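Local coordinates for DSBA-like thioredoxin domain-containing protein (Nitrosomonas europaea, PDB 2IN3) that probably acts as a thiol-disulfide oxidoreductase or disulfide isomerase of the DsbA family, FrnE-like subfamily, built on a thioredoxin fold with a helical insertion, at residues 54-59 / 83-88; 130-135 / 147-152; 172-175 / 180-183. All coordinates share one frame; numbering follows the deposited sequence.

Interaction 1: residues 54-59 / 83-88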
loop_
_atom_site.group_PDB
_atom_site.type_symbol
_atom_site.label_atom_id
_atom_site.label_comp_id
_atom_site.label_asym_id
_atom_site.label_seq_id
_atom_site.Cartn_x
_atom_site.Cartn_y
_atom_site.Cartn_z
ATOM N N THR A 54 -17.621 11.402 4.036
ATOM C CA THR A 54 -18.294 11.755 5.288
ATOM C C THR A 54 -17.270 11.696 6.424
ATOM O O THR A 54 -16.349 10.874 6.381
ATOM C CB THR A 54 -19.526 10.842 5.601
ATOM O OG1 THR A 54 -19.084 9.579 6.122
ATOM C CG2 THR A 54 -20.398 10.622 4.361
ATOM N N PRO A 55 -17.396 12.597 7.418
ATOM C CA PRO A 55 -16.479 12.565 8.555
ATOM C C PRO A 55 -16.400 11.200 9.236
ATOM O O PRO A 55 -17.371 10.434 9.264
ATOM C CB PRO A 55 -17.056 13.617 9.504
ATOM C CG PRO A 55 -17.756 14.565 8.605
ATOM C CD PRO A 55 -18.347 13.720 7.515
ATOM N N LEU A 56 -15.212 10.905 9.742
ATOM C CA LEU A 56 -14.945 9.709 10.519
ATOM C C LEU A 56 -15.744 9.767 11.832
ATOM O O LEU A 56 -15.704 10.779 12.540
ATOM C CB LEU A 56 -13.435 9.640 10.770
ATOM C CG LEU A 56 -12.832 8.416 11.431
ATOM C CD1 LEU A 56 -13.177 7.191 10.603
ATOM C CD2 LEU A 56 -11.333 8.589 11.592
ATOM N N LEU A 57 -16.503 8.710 12.130
ATOM C CA LEU A 57 -17.278 8.637 13.373
ATOM C C LEU A 57 -16.409 8.239 14.579
ATOM O O LEU A 57 -15.447 7.511 14.410
ATOM C CB LEU A 57 -18.463 7.682 13.211
ATOM C CG LEU A 57 -19.668 8.207 12.401
ATOM C CD1 LEU A 57 -20.493 7.044 11.852
ATOM C CD2 LEU A 57 -20.562 9.166 13.199
ATOM N N PRO A 58 -16.751 8.719 15.800
ATOM C CA PRO A 58 -15.919 8.504 16.997
ATOM C C PRO A 58 -15.588 7.044 17.295
ATOM O O PRO A 58 -14.442 6.755 17.628
ATOM C CB PRO A 58 -16.769 9.084 18.136
ATOM C CG PRO A 58 -17.668 10.065 17.473
ATOM C CD PRO A 58 -17.958 9.506 16.118
ATOM N N GLU A 59 -16.583 6.156 17.205
ATOM C CA GLU A 59 -16.403 4.713 17.452
ATOM C C GLU A 59 -15.428 4.105 16.470
ATOM O O GLU A 59 -14.556 3.297 16.841
ATOM C CB GLU A 59 -17.737 3.982 17.307
ATOM C CG GLU A 59 -18.503 3.814 18.591
ATOM C CD GLU A 59 -19.993 3.624 18.355
ATOM O OE1 GLU A 59 -20.384 3.309 17.205
ATOM O OE2 GLU A 59 -20.777 3.802 19.310
ATOM N N ASN A 83 -3.108 14.413 18.866
ATOM C CA ASN A 83 -4.052 14.983 17.892
ATOM C C ASN A 83 -4.299 14.186 16.604
ATOM O O ASN A 83 -4.708 14.757 15.596
ATOM C CB ASN A 83 -3.732 16.452 17.600
ATOM C CG ASN A 83 -3.849 17.316 18.845
ATOM O OD1 ASN A 83 -2.899 17.440 19.617
ATOM N ND2 ASN A 83 -5.025 17.901 19.058
ATOM N N ALA A 84 -4.065 12.874 16.657
ATOM C CA ALA A 84 -4.391 11.947 15.561
ATOM C C ALA A 84 -5.851 12.050 15.132
ATOM O O ALA A 84 -6.758 12.243 15.967
ATOM C CB ALA A 84 -4.069 10.503 15.962
ATOM N N LEU A 85 -6.064 11.934 13.818
ATOM C CA LEU A 85 -7.409 11.858 13.242
ATOM C C LEU A 85 -8.393 12.844 13.883
ATOM O O LEU A 85 -9.350 12.410 14.536
ATOM C CB LEU A 85 -7.941 10.413 13.337
ATOM C CG LEU A 85 -7.077 9.341 12.655
ATOM C CD1 LEU A 85 -7.521 7.917 13.006
ATOM C CD2 LEU A 85 -7.071 9.520 11.146
ATOM N N PRO A 86 -8.180 14.169 13.682
ATOM C CA PRO A 86 -9.014 15.193 14.322
ATOM C C PRO A 86 -10.431 15.103 13.792
ATOM O O PRO A 86 -10.632 14.625 12.679
ATOM C CB PRO A 86 -8.405 16.528 13.855
ATOM C CG PRO A 86 -7.176 16.196 13.089
ATOM C CD PRO A 86 -7.173 14.743 12.766
ATOM N N GLU A 87 -11.408 15.563 14.566
ATOM C CA GLU A 87 -12.790 15.474 14.114
ATOM C C GLU A 87 -12.975 16.355 12.874
ATOM O O GLU A 87 -12.483 17.490 12.810
ATOM C CB GLU A 87 -13.796 15.787 15.250
ATOM C CG GLU A 87 -14.376 17.178 15.275
ATOM C CD GLU A 87 -15.612 17.339 14.384
ATOM O OE1 GLU A 87 -15.891 16.428 13.564
ATOM O OE2 GLU A 87 -16.303 18.384 14.501
ATOM N N GLY A 88 -13.665 15.807 11.883
ATOM C CA GLY A 88 -13.843 16.490 10.620
ATOM C C GLY A 88 -12.994 15.817 9.570
ATOM O O GLY A 88 -13.221 15.996 8.377
HETATM O O HOH W 1 -13.839 13.031 11.724
#

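Interaction 2: residues 130-135 / 147-152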
loop_
_atom_site.group_PDB
_atom_site.type_symbol
_atom_site.label_atom_id
_atom_site.label_comp_id
_atom_site.label_asym_id
_atom_site.label_seq_id
_atom_site.Cartn_x
_atom_site.Cartn_y
_atom_site.Cartn_z
ATOM N N ALA A 130 -4.837 12.372 1.411
ATOM C CA ALA A 130 -5.929 12.452 0.430
ATOM C C ALA A 130 -5.833 13.657 -0.523
ATOM O O ALA A 130 -6.554 13.705 -1.525
ATOM C CB ALA A 130 -7.272 12.453 1.142
ATOM N N GLN A 131 -4.955 14.627 -0.224
ATOM C CA GLN A 131 -4.827 15.841 -1.034
ATOM C C GLN A 131 -3.686 15.813 -2.054
ATOM O O GLN A 131 -2.571 15.414 -1.734
ATOM C CB GLN A 131 -4.682 17.104 -0.157
ATOM C CG GLN A 131 -5.622 17.183 1.059
ATOM C CD GLN A 131 -7.097 17.411 0.692
ATOM O OE1 GLN A 131 -7.419 18.088 -0.288
ATOM N NE2 GLN A 131 -7.999 16.856 1.508
ATOM N N LEU A 132 -3.968 16.293 -3.266
ATOM C CA LEU A 132 -2.954 16.398 -4.326
ATOM C C LEU A 132 -1.724 17.199 -3.867
ATOM O O LEU A 132 -0.582 16.810 -4.139
ATOM C CB LEU A 132 -3.544 16.983 -5.631
ATOM C CG LEU A 132 -2.582 17.463 -6.733
ATOM C CD1 LEU A 132 -1.853 16.296 -7.368
ATOM C CD2 LEU A 132 -3.256 18.317 -7.810
ATOM N N ALA A 133 -1.969 18.301 -3.165
ATOM C CA ALA A 133 -0.896 19.168 -2.685
ATOM C C ALA A 133 0.123 18.351 -1.901
ATOM O O ALA A 133 1.336 18.471 -2.116
ATOM C CB ALA A 133 -1.464 20.315 -1.836
ATOM N N ILE A 134 -0.377 17.485 -1.025
ATOM C CA ILE A 134 0.474 16.604 -0.256
ATOM C C ILE A 134 1.178 15.558 -1.126
ATOM O O ILE A 134 2.409 15.390 -1.033
ATOM C CB ILE A 134 -0.312 15.956 0.925
ATOM C CG1 ILE A 134 -0.918 17.053 1.830
ATOM C CG2 ILE A 134 0.575 14.989 1.707
ATOM C CD1 ILE A 134 0.107 17.994 2.456
ATOM N N LEU A 135 0.413 14.881 -1.987
ATOM C CA LEU A 135 0.946 13.811 -2.822
ATOM C C LEU A 135 2.055 14.266 -3.790
ATOM O O LEU A 135 3.064 13.561 -3.953
ATOM C CB LEU A 135 -0.192 13.098 -3.576
ATOM C CG LEU A 135 -1.196 12.329 -2.682
ATOM C CD1 LEU A 135 -2.411 11.857 -3.487
ATOM C CD2 LEU A 135 -0.530 11.147 -1.931
ATOM N N SER A 147 5.349 18.440 -12.849
ATOM C CA SER A 147 4.909 18.498 -14.236
ATOM C C SER A 147 4.657 17.109 -14.863
ATOM O O SER A 147 3.927 17.009 -15.862
ATOM C CB SER A 147 5.932 19.307 -15.095
ATOM O OG SER A 147 7.172 18.512 -15.132
ATOM N N ARG A 148 5.255 16.041 -14.272
ATOM C CA ARG A 148 4.989 14.690 -14.748
ATOM C C ARG A 148 3.887 14.054 -13.891
ATOM O O ARG A 148 2.935 13.481 -14.430
ATOM C CB ARG A 148 6.275 13.834 -14.795
ATOM C CG ARG A 148 7.267 14.243 -15.907
ATOM C CD ARG A 148 8.737 13.874 -15.587
ATOM N NE ARG A 148 9.116 12.497 -15.955
ATOM C CZ ARG A 148 9.521 11.532 -15.119
ATOM N NH1 ARG A 148 9.615 11.720 -13.792
ATOM N NH2 ARG A 148 9.835 10.341 -15.621
ATOM N N PHE A 149 3.993 14.208 -12.567
ATOM C CA PHE A 149 3.038 13.605 -11.632
ATOM C C PHE A 149 1.606 14.124 -11.732
ATOM O O PHE A 149 0.666 13.322 -11.758
ATOM C CB PHE A 149 3.502 13.746 -10.174
ATOM C CG PHE A 149 2.526 13.157 -9.182
ATOM C CD1 PHE A 149 2.551 11.800 -8.903
ATOM C CD2 PHE A 149 1.558 13.954 -8.566
ATOM C CE1 PHE A 149 1.633 11.225 -7.988
ATOM C CE2 PHE A 149 0.646 13.397 -7.664
ATOM C CZ PHE A 149 0.688 12.030 -7.375
ATOM N N THR A 150 1.432 15.449 -11.722
ATOM C CA THR A 150 0.075 16.008 -11.624
ATOM C C THR A 150 -0.850 15.671 -12.822
ATOM O O THR A 150 -1.988 15.241 -12.599
ATOM C CB THR A 150 0.065 17.519 -11.305
ATOM O OG1 THR A 150 0.722 17.737 -10.053
ATOM C CG2 THR A 150 -1.358 18.042 -11.190
ATOM N N PRO A 151 -0.383 15.851 -14.078
ATOM C CA PRO A 151 -1.249 15.429 -15.204
ATOM C C PRO A 151 -1.683 13.944 -15.114
ATOM O O PRO A 151 -2.864 13.630 -15.386
ATOM C CB PRO A 151 -0.367 15.656 -16.435
ATOM C CG PRO A 151 0.568 16.765 -16.019
ATOM C CD PRO A 151 0.876 16.446 -14.564
ATOM N N VAL A 152 -0.748 13.063 -14.738
ATOM C CA VAL A 152 -1.050 11.635 -14.600
ATOM C C VAL A 152 -2.071 11.387 -13.484
ATOM O O VAL A 152 -3.090 10.741 -13.726
ATOM C CB VAL A 152 0.236 10.752 -14.461
ATOM C CG1 VAL A 152 -0.115 9.264 -14.215
ATOM C CG2 VAL A 152 1.111 10.899 -15.733
#

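Interaction 3: residues 172-175 / 180-183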
loop_
_atom_site.group_PDB
_atom_site.type_symbol
_atom_site.label_atom_id
_atom_site.label_comp_id
_atom_site.label_asym_id
_atom_site.label_seq_id
_atom_site.Cartn_x
_atom_site.Cartn_y
_atom_site.Cartn_z
ATOM N N TRP A 172 -10.770 -11.207 -6.832
ATOM C CA TRP A 172 -9.887 -12.214 -6.269
ATOM C C TRP A 172 -10.289 -12.671 -4.860
ATOM O O TRP A 172 -9.614 -13.512 -4.274
ATOM C CB TRP A 172 -8.444 -11.721 -6.237
ATOM C CG TRP A 172 -7.801 -11.595 -7.568
ATOM C CD1 TRP A 172 -8.337 -11.915 -8.785
ATOM C CD2 TRP A 172 -6.469 -11.145 -7.818
ATOM N NE1 TRP A 172 -7.426 -11.651 -9.782
ATOM C CE2 TRP A 172 -6.265 -11.195 -9.212
ATOM C CE3 TRP A 172 -5.426 -10.684 -6.994
ATOM C CZ2 TRP A 172 -5.057 -10.803 -9.806
ATOM C CZ3 TRP A 172 -4.234 -10.314 -7.583
ATOM C CH2 TRP A 172 -4.060 -10.371 -8.979
ATOM N N GLY A 173 -11.349 -12.091 -4.308
ATOM C CA GLY A 173 -11.832 -12.474 -2.981
ATOM C C GLY A 173 -10.949 -12.095 -1.796
ATOM O O GLY A 173 -11.020 -12.742 -0.743
ATOM N N ILE A 174 -10.134 -11.047 -1.933
ATOM C CA ILE A 174 -9.196 -10.694 -0.858
ATOM C C ILE A 174 -9.941 -10.123 0.360
ATOM O O ILE A 174 -10.616 -9.108 0.260
ATOM C CB ILE A 174 -8.097 -9.692 -1.318
ATOM C CG1 ILE A 174 -7.430 -10.119 -2.639
ATOM C CG2 ILE A 174 -7.055 -9.454 -0.203
ATOM C CD1 ILE A 174 -6.639 -11.410 -2.596
ATOM N N SER A 175 -9.782 -10.766 1.516
ATOM C CA SER A 175 -10.593 -10.421 2.698
ATOM C C SER A 175 -9.806 -9.695 3.801
ATOM O O SER A 175 -10.396 -9.137 4.739
ATOM C CB SER A 175 -11.268 -11.669 3.275
ATOM O OG SER A 175 -10.290 -12.575 3.772
ATOM N N LEU A 180 -0.771 -10.854 -0.071
ATOM C CA LEU A 180 0.248 -11.164 -1.063
ATOM C C LEU A 180 -0.293 -12.282 -1.925
ATOM O O LEU A 180 -0.793 -13.299 -1.402
ATOM C CB LEU A 180 1.547 -11.615 -0.373
ATOM C CG LEU A 180 2.405 -10.479 0.229
ATOM C CD1 LEU A 180 3.568 -11.087 0.987
ATOM C CD2 LEU A 180 2.951 -9.532 -0.808
ATOM N N VAL A 181 -0.184 -12.091 -3.230
ATOM C CA VAL A 181 -0.648 -13.062 -4.223
ATOM C C VAL A 181 0.433 -13.241 -5.274
ATOM O O VAL A 181 0.934 -12.251 -5.834
ATOM C CB VAL A 181 -1.967 -12.587 -4.931
ATOM C CG1 VAL A 181 -2.304 -13.505 -6.129
ATOM C CG2 VAL A 181 -3.118 -12.572 -3.953
ATOM N N VAL A 182 0.776 -14.498 -5.555
ATOM C CA VAL A 182 1.619 -14.808 -6.707
ATOM C C VAL A 182 0.765 -15.096 -7.948
ATOM O O VAL A 182 -0.181 -15.883 -7.917
ATOM C CB VAL A 182 2.596 -15.991 -6.446
ATOM C CG1 VAL A 182 3.449 -16.250 -7.693
ATOM C CG2 VAL A 182 3.511 -15.694 -5.249
ATOM N N GLU A 183 1.096 -14.421 -9.035
ATOM C CA GLU A 183 0.434 -14.647 -10.299
ATOM C C GLU A 183 1.492 -15.171 -11.243
ATOM O O GLU A 183 2.508 -14.510 -11.507
ATOM C CB GLU A 183 -0.179 -13.345 -10.820
ATOM C CG GLU A 183 -0.937 -13.505 -12.111
ATOM C CD GLU A 183 -1.870 -12.346 -12.388
ATOM O OE1 GLU A 183 -1.430 -11.170 -12.299
ATOM O OE2 GLU A 183 -3.051 -12.627 -12.710
#

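Interaction 1: residues 54-59 / 83-88
L56 and L85 form the closer, apolar part of the contact between 54-59 and 83-88: CD2 of L56 lies 4.1 Å from CD1 of L85, methyl against methyl, with the two side chains crossing obliquely. L56 reaches over because its CG stands anti to the backbone N (chi1 -173°), which carries the isobutyl end toward the second loop although its CB points along the gap rather than into it. The CB of buried L85 points toward L56, and I64 of helix 58-75 touches both leucines, so the pair packs on the helix that links the two loops.

The other half is looser and wetter. CB of P55 comes no nearer than 4.5 Å to CA of G88, and both residues are exposed. Beside them a water bridges the backbones: it accepts from N of G88 at 2.8 Å and lies 3.0 Å from O of L56, where it can donate. Backbone hydrogen bonding between L56 and F89 continues the link just past the segment.

R61 of helix 58-75 holds the loop by donating to the carbonyl oxygens of A84 and L85. With 147 Å² buried in all, the chemistry implies a modest join: the leucine pair supplies the apolar part, and a water joins one N-H and one carbonyl.

Interaction 2: residues 130-135 / 147-152
F149 and T150 of helix 146-154 meet L132 and L135 at the start of helix 132-141, joining two consecutive helices of the helical part inserted in this DsbA-like thioredoxin fold. The contact buries 172 Å² and is made by side chains, with the nearest CA atoms, those of L132 and T150, 7.9 Å apart.

Along the second helix, the first residue to reach across is F149. Its CG is anti to the backbone N (chi1 179°), which extends the ring toward the other helix. CE2 of F149 meets CD1 of L132 at 3.8 Å, and the methyl arrives at the ring edge, near its plane, the two side chains running past each other in opposite directions. CZ of F149 lies 4.0 Å from CB of L135, which approaches obliquely. The phenyl group is further enclosed by K136 and A139 of helix 132-141, I144 of the connecting loop and S102 of helix 94-106, consistent with its burial.

Next comes T150, whose side chain crosses that of L132 at about a right angle. Its hydroxyl makes a weak hydrogen bond to O of E146, one turn earlier, while both branches of T150 face L132, CG2 toward CD2 and OG1 4.0 Å from CD1. At P151 the helix is kinked, its N having no bond to the turn before.

L132 thus divides its branches between neighbouring residues: CD1 goes mainly to the phenyl ring, with T150 OG1 also near, whereas CD2 of L132 sits 3.9 Å from CG2 of T150.

Interaction 3: residues 172-175 / 180-183
W172 meets V181 and E183, and I174 meets V181, where helix 156-171 gives way to strand 179-184 of the thioredoxin-fold sheet. G173 ends the helix in a Schellman motif, with positive phi (69°) and two bonds back into the last turn; the chain then turns so that side chains on either side of the glycine, W172 and I174, both face the strand.

The orientations alternate on the strand: V181 and E183 point toward the loop, while L180 and V182 turn to the other face of the sheet, where L180 meets F24 and I28 of helix 19-35. V181 spreads its two methyls between two partners. CG1 of V181 comes obliquely to CZ3 of W172 at 4.0 Å, and CG2 of V181 meets CD1 of I174 at 3.9 Å. The standing of CG1 anti to the backbone N (chi1 171°) puts it on the indole side.

E183 rises farther along, its extended chain crossing the indole at about a right angle, with ring and carboxylate planes 88° apart. Its strongest polar partner lies elsewhere: OE1 accepts a hydrogen bond from NE1 of W11 on strand 9-14. The same W11 packs edge-to-face with W172, so ring and carboxylate share a neighbour. The other carboxylate oxygen, OE2 of E183, approaches the indole obliquely, 4.0 Å from CZ2 of W172.

All three contacts rely on apolar side chains and are partly buried, but they sit in different parts of the fold. Interaction 1 is the most peripheral, its centre about 22 Å from the chain centre, and the only one whose segments share a bridging water. Interaction 2, about 17 Å out, joins helix to helix through an aromatic ring. Interaction 3, about 14 Å out, packs a loop on the central sheet and adds a carboxylate to the hydrophobic contact. Interactions 2 and 3 lie on opposite sides of the chain centre, their centres about 28 Å apart. No two of the contacts touch, and none shares a helix or strand with another.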